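Local atomic coordinates of putative phosphonate binding protein for ABC transporter (Prochlorococcus marinus str. MIT 9301, PDB entry 5LQ5), a protein that binds inorganic phosphite strongly, and methylphosphonate and phosphate only very weakly, probably as the periplasmic solute-binding component of an ABC transporter. Residues S27-L30 against S31-L34; E134-L137 against N138-G141; E220-T223 against K224-K227. One frame throughout, in Å; residues are numbered along the deposited sequence.

Interaction 1 of 3, residues S27-L30 against S31-L34; sequences SKEL and SKQL
Helix 16-34 crosses between the parallel strands 5-10 and 37-40 as the helix of a beta-alpha-beta unit, and in its last two turns Glu29 reaches one turn ahead to Gln33 and, through a water, to Lys32. With CG anti to the backbone N (chi1 -176°) and the chain bent at chi2, the Glu29 carboxylate is brought over the next turn. Its OE2 accepts a hydrogen bond from Gln33 NE2 at 2.9 Å through the lone pair anti to the other oxygen; the carboxylate and amide planes stand 69° apart. OE2 is also hydrogen-bonded to His240 NE2 of helix 238-246, so one carboxylate oxygen ties the two helices together. On the buried side, Leu30 and Leu34 lie side by side, CG of Leu30 4.0 Å from CD1 of Leu34, and both side chains face helix 222-231. Towards strand 37-40, Ser31 OG turns to the carbonyl of Val36, beyond the helix end. The backbone bond from Leu34 N to Leu30 O is 2.8 Å long. On the solvent side the charges of Glu29 and Lys32 do not touch: one water, 2.7 Å from Glu29 OE1 and 3.1 Å from Lys32 NZ, donates to the carboxylate and accepts from the ammonium group.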
loop_
_atom_site.group_PDB
_atom_site.type_symbol
_atom_site.label_atom_id
_atom_site.label_comp_id
_atom_site.label_asym_id
_atom_site.label_seq_id
_atom_site.Cartn_x
_atom_site.Cartn_y
_atom_site.Cartn_z
ATOM N N SER A 27 13.004 -6.073 10.195
ATOM C CA SER A 27 13.053 -6.044 11.660
ATOM C C SER A 27 14.408 -6.496 12.199
ATOM O O SER A 27 14.953 -5.909 13.115
ATOM C CB SER A 27 11.919 -6.867 12.274
ATOM O OG SER A 27 10.664 -6.250 11.966
ATOM N N LYS A 28 14.957 -7.527 11.588
ATOM C CA LYS A 28 16.250 -8.063 12.041
ATOM C C LYS A 28 17.388 -7.063 11.817
ATOM O O LYS A 28 18.264 -6.905 12.663
ATOM C CB LYS A 28 16.555 -9.426 11.394
ATOM C CG LYS A 28 15.850 -10.587 12.094
ATOM C CD LYS A 28 16.088 -11.909 11.377
ATOM C CE LYS A 28 15.153 -13.007 11.878
ATOM N NZ LYS A 28 15.744 -13.821 12.972
ATOM N N GLU A 29 17.347 -6.361 10.702
ATOM C CA GLU A 29 18.345 -5.333 10.383
ATOM C C GLU A 29 18.204 -4.135 11.342
ATOM O O GLU A 29 19.185 -3.627 11.870
ATOM C CB GLU A 29 18.261 -4.876 8.924
ATOM C CG GLU A 29 19.343 -3.868 8.495
ATOM C CD GLU A 29 20.772 -4.381 8.703
ATOM O OE1 GLU A 29 21.008 -5.622 8.655
ATOM O OE2 GLU A 29 21.677 -3.530 8.914
ATOM N N LEU A 30 16.986 -3.654 11.546
ATOM C CA LEU A 30 16.771 -2.592 12.549
ATOM C C LEU A 30 17.286 -2.967 13.930
ATOM O O LEU A 30 17.928 -2.172 14.617
ATOM C CB LEU A 30 15.274 -2.223 12.653
ATOM C CG LEU A 30 14.893 -0.936 11.944
ATOM C CD1 LEU A 30 15.221 -0.986 10.458
ATOM C CD2 LEU A 30 13.406 -0.704 12.181
ATOM N N SER A 31 17.028 -4.204 14.320
ATOM C CA SER A 31 17.443 -4.670 15.636
ATOM C C SER A 31 18.968 -4.649 15.782
ATOM O O SER A 31 19.497 -4.272 16.820
ATOM C CB SER A 31 16.939 -6.077 15.908
ATOM O OG SER A 31 17.448 -6.543 17.143
ATOM N N LYS A 32 19.667 -5.049 14.729
ATOM C CA LYS A 32 21.145 -5.033 14.742
ATOM C C LYS A 32 21.699 -3.602 14.884
ATOM O O LYS A 32 22.593 -3.343 15.686
ATOM C CB LYS A 32 21.709 -5.671 13.484
ATOM C CG LYS A 32 21.669 -7.191 13.481
ATOM C CD LYS A 32 22.312 -7.760 12.227
ATOM C CE LYS A 32 21.973 -9.233 12.048
ATOM N NZ LYS A 32 22.402 -9.746 10.721
ATOM N N GLN A 33 21.150 -2.678 14.102
ATOM C CA GLN A 33 21.628 -1.287 14.074
ATOM C C GLN A 33 21.206 -0.438 15.260
ATOM O O GLN A 33 21.970 0.433 15.704
ATOM C CB GLN A 33 21.223 -0.588 12.803
ATOM C CG GLN A 33 21.852 -1.166 11.546
ATOM C CD GLN A 33 21.873 -0.166 10.386
ATOM O OE1 GLN A 33 22.211 1.014 10.559
ATOM N NE2 GLN A 33 21.456 -0.611 9.206
ATOM N N LEU A 34 19.993 -0.655 15.744
ATOM C CA LEU A 34 19.463 0.074 16.922
ATOM C C LEU A 34 19.739 -0.548 18.283
ATOM O O LEU A 34 19.540 0.099 19.305
ATOM C CB LEU A 34 17.942 0.272 16.794
ATOM C CG LEU A 34 17.568 1.063 15.543
ATOM C CD1 LEU A 34 16.072 0.973 15.296
ATOM C CD2 LEU A 34 18.037 2.507 15.590
HETATM O O HOH W 1 20.104 -8.093 9.374
#

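Interaction 2 of 3, residues E134-L137 against N138-G141; sequences EYFL and NQAG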
loop_
_atom_site.group_PDB
_atom_site.type_symbol
_atom_site.label_atom_id
_atom_site.label_comp_id
_atom_site.label_asym_id
_atom_site.label_seq_id
_atom_site.Cartn_x
_atom_site.Cartn_y
_atom_site.Cartn_z
ATOM N N GLU A 134 -11.170 4.666 -7.830
ATOM C CA GLU A 134 -12.529 5.229 -7.776
ATOM C C GLU A 134 -12.562 6.701 -8.250
ATOM O O GLU A 134 -13.453 7.098 -9.009
ATOM C CB GLU A 134 -13.182 5.087 -6.392
ATOM C CG GLU A 134 -14.659 5.483 -6.420
ATOM C CD GLU A 134 -15.494 5.062 -5.215
ATOM O OE1 GLU A 134 -14.965 4.499 -4.245
ATOM O OE2 GLU A 134 -16.715 5.337 -5.242
ATOM N N TYR A 135 -11.607 7.488 -7.767
ATOM C CA TYR A 135 -11.453 8.869 -8.216
ATOM C C TYR A 135 -11.382 8.968 -9.742
ATOM O O TYR A 135 -12.083 9.778 -10.351
ATOM C CB TYR A 135 -10.212 9.498 -7.544
ATOM C CG TYR A 135 -9.916 10.925 -7.874
ATOM C CD1 TYR A 135 -10.665 11.956 -7.311
ATOM C CD2 TYR A 135 -8.829 11.247 -8.653
ATOM C CE1 TYR A 135 -10.360 13.276 -7.591
ATOM C CE2 TYR A 135 -8.494 12.549 -8.929
ATOM C CZ TYR A 135 -9.257 13.555 -8.389
ATOM O OH TYR A 135 -8.904 14.837 -8.676
ATOM N N PHE A 136 -10.534 8.151 -10.345
ATOM C CA PHE A 136 -10.346 8.164 -11.815
ATOM C C PHE A 136 -11.567 7.655 -12.571
ATOM O O PHE A 136 -11.990 8.238 -13.588
ATOM C CB PHE A 136 -9.091 7.431 -12.234
ATOM C CG PHE A 136 -7.814 8.032 -11.699
ATOM C CD1 PHE A 136 -7.516 9.384 -11.854
ATOM C CD2 PHE A 136 -6.920 7.225 -11.025
ATOM C CE1 PHE A 136 -6.332 9.907 -11.345
ATOM C CE2 PHE A 136 -5.738 7.737 -10.516
ATOM C CZ PHE A 136 -5.436 9.079 -10.669
ATOM N N LEU A 137 -12.169 6.591 -12.048
ATOM C CA LEU A 137 -13.430 6.071 -12.610
ATOM C C LEU A 137 -14.478 7.183 -12.656
ATOM O O LEU A 137 -15.132 7.439 -13.681
ATOM C CB LEU A 137 -13.965 4.895 -11.793
ATOM C CG LEU A 137 -13.260 3.567 -12.077
ATOM C CD1 LEU A 137 -13.442 2.590 -10.929
ATOM C CD2 LEU A 137 -13.764 2.944 -13.369
ATOM N N ASN A 138 -14.617 7.869 -11.532
ATOM C CA ASN A 138 -15.583 8.969 -11.395
ATOM C C ASN A 138 -15.318 10.098 -12.380
ATOM O O ASN A 138 -16.246 10.656 -12.945
ATOM C CB ASN A 138 -15.624 9.520 -9.973
ATOM C CG ASN A 138 -16.254 8.575 -8.958
ATOM O OD1 ASN A 138 -16.787 7.493 -9.256
ATOM N ND2 ASN A 138 -16.149 8.969 -7.725
ATOM N N GLN A 139 -14.056 10.391 -12.622
ATOM C CA GLN A 139 -13.684 11.417 -13.616
ATOM C C GLN A 139 -14.116 11.025 -15.021
ATOM O O GLN A 139 -14.493 11.882 -15.807
ATOM C CB GLN A 139 -12.193 11.671 -13.591
ATOM C CG GLN A 139 -11.766 12.537 -12.406
ATOM C CD GLN A 139 -10.316 12.951 -12.464
ATOM O OE1 GLN A 139 -9.458 12.205 -12.943
ATOM N NE2 GLN A 139 -10.026 14.153 -11.972
ATOM N N ALA A 140 -14.078 9.726 -15.298
ATOM C CA ALA A 140 -14.621 9.135 -16.575
ATOM C C ALA A 140 -16.164 8.965 -16.643
ATOM O O ALA A 140 -16.696 8.449 -17.636
ATOM C CB ALA A 140 -13.972 7.784 -16.819
ATOM N N GLY A 141 -16.865 9.374 -15.594
ATOM C CA GLY A 141 -18.320 9.193 -15.489
ATOM C C GLY A 141 -18.789 7.829 -15.050
ATOM O O GLY A 141 -19.977 7.521 -15.187
#
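Gln139 stretches back along the helix to lie by the rings of both Tyr135 and Phe136. Its CG stands beside the backbone N (chi1 -77°) and the chain runs extended beyond it, which carries the terminal amide level with the outer part of the Tyr135 ring. There NE2 sits 3.7 Å from CZ and 3.5 Å from OH of Tyr135, meeting the ring obliquely, with amide and ring planes 36° apart. The other end of the amide turns to Phe136: OE1 lies in the plane of the ring, at its edge, 3.6 Å from CD1. The Phe136 ring itself extends alongside Gln139 in the same direction, inclined 51° to the amide, and touches Thr200. One residue earlier, Asn138 lays its side chain across Glu134, CG of Asn138 3.2 Å from the Glu134 carbonyl O, while the Glu134 carboxylate makes a salt bridge with Arg130. An alanine in place of Asn138 lacks the flat group lying against the Glu134 carbonyl and Leu270, and would probably leave a gap between the helix and Leu270. Leu137 instead packs inward on Phe121 of strand 119-121. Backbone bonds carry the helix to its finish, Ala140 N donating to Phe136 O and Gly141 N reaching back 3.0 Å to Asn138 O. Gly141 leaves the helical conformation at a positive phi, where a residue without a side chain is easily accommodated. Helix 127-139, whose first residues line the phosphite pocket, thus ends in a Schellman motif, within the beta-alpha-beta unit that joins strands 119-121 and 153-154.

Interaction 3 of 3, residues E220-T223 against K224-K227; sequences EGFT and KELK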
loop_
_atom_site.group_PDB
_atom_site.type_symbol
_atom_site.label_atom_id
_atom_site.label_comp_id
_atom_site.label_asym_id
_atom_site.label_seq_id
_atom_site.Cartn_x
_atom_site.Cartn_y
_atom_site.Cartn_z
ATOM N N GLU A 220 16.511 9.357 24.608
ATOM C CA GLU A 220 16.613 10.578 23.793
ATOM C C GLU A 220 17.399 10.281 22.521
ATOM O O GLU A 220 18.397 9.574 22.554
ATOM C CB GLU A 220 17.290 11.740 24.548
ATOM C CG GLU A 220 16.422 12.395 25.616
ATOM C CD GLU A 220 16.547 11.714 26.961
ATOM O OE1 GLU A 220 16.519 10.460 26.964
ATOM O OE2 GLU A 220 16.646 12.416 27.993
ATOM N N GLY A 221 16.890 10.806 21.406
ATOM C CA GLY A 221 17.515 10.674 20.080
ATOM C C GLY A 221 17.160 9.402 19.317
ATOM O O GLY A 221 17.591 9.242 18.183
ATOM N N PHE A 222 16.366 8.515 19.928
ATOM C CA PHE A 222 16.000 7.228 19.301
ATOM C C PHE A 222 15.257 7.417 17.988
ATOM O O PHE A 222 15.600 6.788 16.993
ATOM C CB PHE A 222 15.174 6.334 20.231
ATOM C CG PHE A 222 14.847 4.986 19.637
ATOM C CD1 PHE A 222 15.789 3.954 19.655
ATOM C CD2 PHE A 222 13.615 4.737 19.032
ATOM C CE1 PHE A 222 15.502 2.718 19.090
ATOM C CE2 PHE A 222 13.325 3.496 18.472
ATOM C CZ PHE A 222 14.258 2.485 18.508
ATOM N N THR A 223 14.262 8.286 17.969
ATOM C CA THR A 223 13.490 8.486 16.721
ATOM C C THR A 223 14.378 8.965 15.579
ATOM O O THR A 223 14.276 8.486 14.475
ATOM C CB THR A 223 12.308 9.463 16.902
ATOM O OG1 THR A 223 11.615 9.128 18.104
ATOM C CG2 THR A 223 11.327 9.362 15.751
ATOM N N LYS A 224 15.257 9.910 15.883
ATOM C CA LYS A 224 16.261 10.374 14.931
ATOM C C LYS A 224 17.175 9.235 14.417
ATOM O O LYS A 224 17.448 9.149 13.224
ATOM C CB LYS A 224 17.103 11.515 15.526
ATOM C CG LYS A 224 17.921 12.259 14.476
ATOM C CD LYS A 224 17.938 13.761 14.719
ATOM C CE LYS A 224 16.615 14.409 14.333
ATOM N NZ LYS A 224 16.647 15.891 14.468
ATOM N N GLU A 225 17.602 8.362 15.329
ATOM C CA GLU A 225 18.471 7.200 14.998
ATOM C C GLU A 225 17.703 6.214 14.091
ATOM O O GLU A 225 18.217 5.717 13.082
ATOM C CB GLU A 225 18.922 6.481 16.269
ATOM C CG GLU A 225 19.987 5.406 16.042
ATOM C CD GLU A 225 20.303 4.574 17.281
ATOM O OE1 GLU A 225 19.592 4.677 18.311
ATOM O OE2 GLU A 225 21.264 3.782 17.200
ATOM N N LEU A 226 16.457 5.949 14.466
ATOM C CA LEU A 226 15.563 5.075 13.679
ATOM C C LEU A 226 15.375 5.580 12.232
ATOM O O LEU A 226 15.515 4.838 11.255
ATOM C CB LEU A 226 14.200 4.966 14.403
ATOM C CG LEU A 226 13.058 4.240 13.656
ATOM C CD1 LEU A 226 13.434 2.806 13.381
ATOM C CD2 LEU A 226 11.770 4.299 14.452
ATOM N N LYS A 227 15.093 6.860 12.111
ATOM C CA LYS A 227 14.922 7.478 10.795
ATOM C C LYS A 227 16.219 7.349 9.972
ATOM O O LYS A 227 16.217 6.958 8.797
ATOM C CB LYS A 227 14.494 8.920 10.984
ATOM C CG LYS A 227 14.263 9.681 9.717
ATOM C CD LYS A 227 13.650 11.045 10.018
ATOM C CE LYS A 227 13.684 11.929 8.794
ATOM N NZ LYS A 227 12.921 13.200 9.006
#
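Phe222 and Leu226, one turn apart, form the packed face of this first helical turn, whereas Gly221 and Lys224 mark its solvent side. Because a chi1 of -177° sets the ring beside its own carbonyl carbon, Phe222 leans forward along the helix until CE2 is 4.4 Å from CD2 of Leu226. That pair meets only loosely by itself; Leu34 of helix 16-34, Leu214 and the stacked ring of Phe218 add to the burial. In the backbone of the same pair, Leu226 N donates to Phe222 O at 2.8 Å, with an N-H...O angle of 169°. Glu225 runs extended past the ring, its OE1 4.1 Å from Phe222 CD1 and the carboxylate turned 81° to the ring plane. On the exposed flank contact is sparse: Lys224 rests CB 3.5 Å from Gly221 O, then bends twice. Between the two sides Thr223 OG1 is hydrogen-bonded to Glu215 OE2, while the Thr223 carbonyl O receives Lys227 N at 3.0 Å. Gly221 O accepts from Glu225 N, also at 3.0 Å, closing the opening turn. Together these features describe the start of helix 222-231, with Gly221, at positive phi, in the N-cap position.

The three contacts follow one another along the chain, each a local contact at one end of a helix: the last turns of 16-34, the C-terminal end of 127-139 and the start of 222-231. Interactions 1 and 3 are neighbours, their centres about 13 Å apart, and pack on each other, Leu34 CD2 lying 3.5 Å from Glu225 CD and Leu30 CD2 3.7 Å from Leu226 CD1. Interaction 2 lies on the opposite side of the chain's centre, about 43 Å and 42 Å from the centres of interactions 1 and 3. Helix 16-34 belongs with the six-stranded mixed sheet, helix 127-139 with the five-stranded one. The two sheets probably form the cores of the two lobes expected of a periplasmic binding protein, with phosphite held between them.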